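Local coordinates for putative cell wall hydrolase phosphatase-associated protein (Clostridioides difficile, PDB 7CFL) that acts as a cell-wall autolysin, probably a cysteine-type endopeptidase, of which this chain is the catalytic domain, at residues 81-86 against 131-136. Sequence-based numbering, arbitrary orientation.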
ATOM      1  N   LEU A  81      -0.793   6.445   0.951  1.00 19.13           N
ATOM      2  CA  LEU A  81      -1.378   5.106   0.808  1.00 21.55           C
ATOM      3  C   LEU A  81      -2.405   5.144  -0.313  1.00 20.17           C
ATOM      4  O   LEU A  81      -3.217   6.094  -0.345  1.00 21.52           O
ATOM      5  CB  LEU A  81      -2.000   4.673   2.144  1.00 20.50           C
ATOM      6  CG  LEU A  81      -1.024   4.595   3.308  1.00 24.70           C
ATOM      7  CD1 LEU A  81      -1.720   4.161   4.583  1.00 25.16           C
ATOM      8  CD2 LEU A  81       0.123   3.659   2.999  1.00 24.33           C
ATOM      9  N   VAL A  82      -2.377   4.139  -1.193  1.00 19.09           N
ATOM     10  CA  VAL A  82      -3.337   4.040  -2.323  0.60 18.70           C
ATOM     11  C   VAL A  82      -4.131   2.756  -2.129  1.00 21.20           C
ATOM     12  O   VAL A  82      -3.522   1.742  -1.734  1.00 22.16           O
ATOM     13  CB  VAL A  82      -2.620   4.103  -3.685  1.00 21.85           C
ATOM     14  CG1 VAL A  82      -2.207   5.534  -4.016  1.00 27.71           C
ATOM     15  CG2 VAL A  82      -1.470   3.104  -3.783  1.00 24.72           C
ATOM     16  N   PHE A  83      -5.439   2.799  -2.317  1.00 18.66           N
ATOM     17  CA  PHE A  83      -6.386   1.697  -1.978  1.00 19.97           C
ATOM     18  C   PHE A  83      -7.118   1.198  -3.240  1.00 22.17           C
ATOM     19  O   PHE A  83      -7.509   1.939  -4.156  1.00 23.30           O
ATOM     20  CB  PHE A  83      -7.370   2.158  -0.904  1.00 22.12           C
ATOM     21  CG  PHE A  83      -6.689   2.608   0.354  1.00 19.40           C
ATOM     22  CD1 PHE A  83      -6.229   1.632   1.246  1.00 20.29           C
ATOM     23  CD2 PHE A  83      -6.323   3.926   0.597  1.00 20.36           C
ATOM     24  CE1 PHE A  83      -5.528   1.989   2.382  1.00 21.52           C
ATOM     25  CE2 PHE A  83      -5.625   4.281   1.745  1.00 22.90           C
ATOM     26  CZ  PHE A  83      -5.200   3.301   2.623  1.00 20.00           C
ATOM     27  N   PHE A  84      -7.384  -0.096  -3.291  1.00 21.92           N
ATOM     28  CA  PHE A  84      -8.028  -0.792  -4.428  1.00 22.05           C
ATOM     29  C   PHE A  84      -9.083  -1.772  -3.935  1.00 27.30           C
ATOM     30  O   PHE A  84      -8.993  -2.254  -2.794  1.00 23.75           O
ATOM     31  CB  PHE A  84      -6.994  -1.514  -5.283  1.00 24.09           C
ATOM     32  CG  PHE A  84      -5.835  -0.642  -5.678  1.00 24.87           C
ATOM     33  CD1 PHE A  84      -5.825   0.029  -6.896  1.00 26.03           C
ATOM     34  CD2 PHE A  84      -4.811  -0.410  -4.776  1.00 25.19           C
ATOM     35  CE1 PHE A  84      -4.747   0.833  -7.226  1.00 25.61           C
ATOM     36  CE2 PHE A  84      -3.743   0.398  -5.109  1.00 26.19           C
ATOM     37  CZ  PHE A  84      -3.725   1.035  -6.324  1.00 28.09           C
ATOM     38  N   ASP A  85     -10.049  -2.066  -4.796  1.00 32.85           N
ATOM     39  CA  ASP A  85     -11.072  -3.117  -4.551  1.00 34.78           C
ATOM     40  C   ASP A  85     -10.681  -4.403  -5.306  1.00 35.70           C
ATOM     41  O   ASP A  85      -9.597  -4.440  -5.916  1.00 38.65           O
ATOM     42  CB  ASP A  85     -12.475  -2.578  -4.868  1.00 33.21           C
ATOM     43  CG  ASP A  85     -12.710  -2.149  -6.302  1.00 39.14           C
ATOM     44  OD1 ASP A  85     -13.604  -1.302  -6.514  1.00 46.60           O
ATOM     45  OD2 ASP A  85     -12.002  -2.654  -7.190  1.00 39.67           O
ATOM     46  N   THR A  86     -11.544  -5.426  -5.252  1.00 44.02           N
ATOM     47  CA  THR A  86     -11.377  -6.753  -5.923  1.00 50.79           C
ATOM     48  C   THR A  86     -12.189  -6.725  -7.230  1.00 65.89           C
ATOM     49  O   THR A  86     -13.186  -5.967  -7.296  1.00 65.80           O
ATOM     50  CB  THR A  86     -11.692  -7.876  -4.921  1.00 52.08           C
ATOM     51  OG1 THR A  86     -10.556  -7.943  -4.059  1.00 56.39           O
ATOM     52  CG2 THR A  86     -11.942  -9.243  -5.523  1.00 42.55           C
ATOM     53  N   TYR A 131      -8.866   1.170  -8.500  1.00 27.66           N
ATOM     54  CA  TYR A 131      -8.497   2.310  -7.620  1.00 28.96           C
ATOM     55  C   TYR A 131      -9.746   2.832  -6.905  1.00 26.78           C
ATOM     56  O   TYR A 131     -10.765   3.142  -7.592  1.00 26.51           O
ATOM     57  CB  TYR A 131      -7.811   3.419  -8.414  1.00 26.86           C
ATOM     58  CG  TYR A 131      -7.394   4.606  -7.594  1.00 25.88           C
ATOM     59  CD1 TYR A 131      -6.079   4.760  -7.184  1.00 24.59           C
ATOM     60  CD2 TYR A 131      -8.302   5.601  -7.240  1.00 26.81           C
ATOM     61  CE1 TYR A 131      -5.687   5.818  -6.390  1.00 25.56           C
ATOM     62  CE2 TYR A 131      -7.924   6.659  -6.431  1.00 24.19           C
ATOM     63  CZ  TYR A 131      -6.608   6.788  -6.028  1.00 25.82           C
ATOM     64  OH  TYR A 131      -6.207   7.847  -5.264  1.00 25.38           O
ATOM     65  N   VAL A 132      -9.657   2.985  -5.577  1.00 25.74           N
ATOM     66  CA  VAL A 132     -10.782   3.499  -4.737  1.00 27.44           C
ATOM     67  C   VAL A 132     -10.470   4.920  -4.265  1.00 23.30           C
ATOM     68  O   VAL A 132     -11.258   5.842  -4.601  1.00 26.20           O
ATOM     69  CB  VAL A 132     -11.136   2.570  -3.566  1.00 29.09           C
ATOM     70  CG1 VAL A 132     -12.181   3.217  -2.650  1.00 31.36           C
ATOM     71  CG2 VAL A 132     -11.618   1.220  -4.082  1.00 29.25           C
ATOM     72  N   ASN A 133      -9.413   5.096  -3.493  1.00 22.91           N
ATOM     73  CA  ASN A 133      -9.072   6.352  -2.792  1.00 21.58           C
ATOM     74  C   ASN A 133      -7.611   6.312  -2.346  1.00 23.45           C
ATOM     75  O   ASN A 133      -6.892   5.301  -2.585  1.00 21.77           O
ATOM     76  CB  ASN A 133     -10.020   6.646  -1.627  1.00 22.03           C
ATOM     77  CG  ASN A 133      -9.807   5.833  -0.364  1.00 23.61           C
ATOM     78  OD1 ASN A 133      -9.188   4.773  -0.394  1.00 26.63           O
ATOM     79  ND2 ASN A 133     -10.344   6.329   0.734  1.00 27.26           N
ATOM     80  N   ALA A 134      -7.200   7.384  -1.688  1.00 20.87           N
ATOM     81  CA  ALA A 134      -5.836   7.556  -1.190  1.00 22.03           C
ATOM     82  C   ALA A 134      -5.896   8.312   0.126  1.00 19.75           C
ATOM     83  O   ALA A 134      -6.852   9.073   0.339  1.00 20.93           O
ATOM     84  CB  ALA A 134      -5.024   8.241  -2.238  1.00 21.27           C
ATOM     85  N   ARG A 135      -4.887   8.121   0.966  1.00 18.92           N
ATOM     86  CA  ARG A 135      -4.757   8.788   2.274  1.00 19.93           C
ATOM     87  C   ARG A 135      -3.303   9.208   2.512  1.00 22.07           C
ATOM     88  O   ARG A 135      -2.366   8.430   2.173  1.00 22.15           O
ATOM     89  CB  ARG A 135      -5.209   7.865   3.401  1.00 22.03           C
ATOM     90  CG  ARG A 135      -6.678   7.502   3.377  1.00 19.25           C
ATOM     91  CD  ARG A 135      -7.546   8.656   3.805  1.00 22.68           C
ATOM     92  NE  ARG A 135      -8.932   8.241   3.801  1.00 24.64           N
ATOM     93  CZ  ARG A 135      -9.971   9.044   4.061  1.00 25.56           C
ATOM     94  NH1 ARG A 135      -9.786  10.296   4.439  1.00 22.39           N
ATOM     95  NH2 ARG A 135     -11.193   8.558   4.023  1.00 24.90           N
ATOM     96  N   ARG A 136      -3.146  10.413   3.064  1.00 19.71           N
ATOM     97  CA  ARG A 136      -1.863  11.013   3.486  1.00 21.16           C
ATOM     98  C   ARG A 136      -1.783  10.859   5.007  1.00 22.19           C
ATOM     99  O   ARG A 136      -2.714  11.300   5.712  1.00 21.26           O
ATOM    100  CB  ARG A 136      -1.767  12.462   3.006  1.00 22.26           C
ATOM    101  CG  ARG A 136      -0.402  13.074   3.266  1.00 21.89           C
ATOM    102  CD  ARG A 136      -0.267  14.336   2.432  1.00 23.38           C
ATOM    103  NE  ARG A 136      -0.339  13.927   1.041  1.00 24.21           N
ATOM    104  CZ  ARG A 136      -0.854  14.649   0.042  1.00 23.68           C
ATOM    105  NH1 ARG A 136      -1.379  15.840   0.259  1.00 30.71           N
ATOM    106  NH2 ARG A 136      -0.868  14.155  -1.177  1.00 23.08           N
TER
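Phe83 and Asn133 meet at the tightly packed part of this antiparallel strand pair. Asn133 OD1 lies 3.1 Å from Phe83 CD2 and 3.2 Å from Phe83 CB. Chi1 (76°) sets Asn133 CG between the backbone N and the carbonyl carbon; from there the amide reaches across to the other strand, its plane 55° from that of the ring. The same OD1 accepts a hydrogen bond from Ser65, so this buried oxygen is satisfied while it rests obliquely against the phenyl group. Farther along that ring, Phe83 CE2 packs against Arg135 CG at 3.8 Å; the arginine chain then bends at chi2 and its NE bonds to Ser65 O.

The bonding pattern marks a classic beta bulge: Val132 N donates to Phe83 O (2.8 Å) and Phe83 N to Asn133 O (2.9 Å), placing Val132 and Asn133 together opposite Phe83, with a helix-like psi of -62° at Val132. Beyond it, Leu81 and Arg135 pair regularly through two backbone bonds. These strands are neighbours inside the antiparallel sheet of the NlpC/P60 fold, flanked by strands 69-71 and 96-102.

On the other face, the edge of the Tyr131 ring points at the face of Phe84 in an offset T-shaped pair, centroids 6.0 Å apart and planes at 89°. Val82 CG1 reaches the edge of the tyrosine ring, 4.2 Å from CE1. Packing is looser at the partly exposed end, where the bulge turns Val132 toward the other strand: its CG2 comes nearest the backbone, 3.7 Å from Asp85 N, and touches the aspartate side chain less closely.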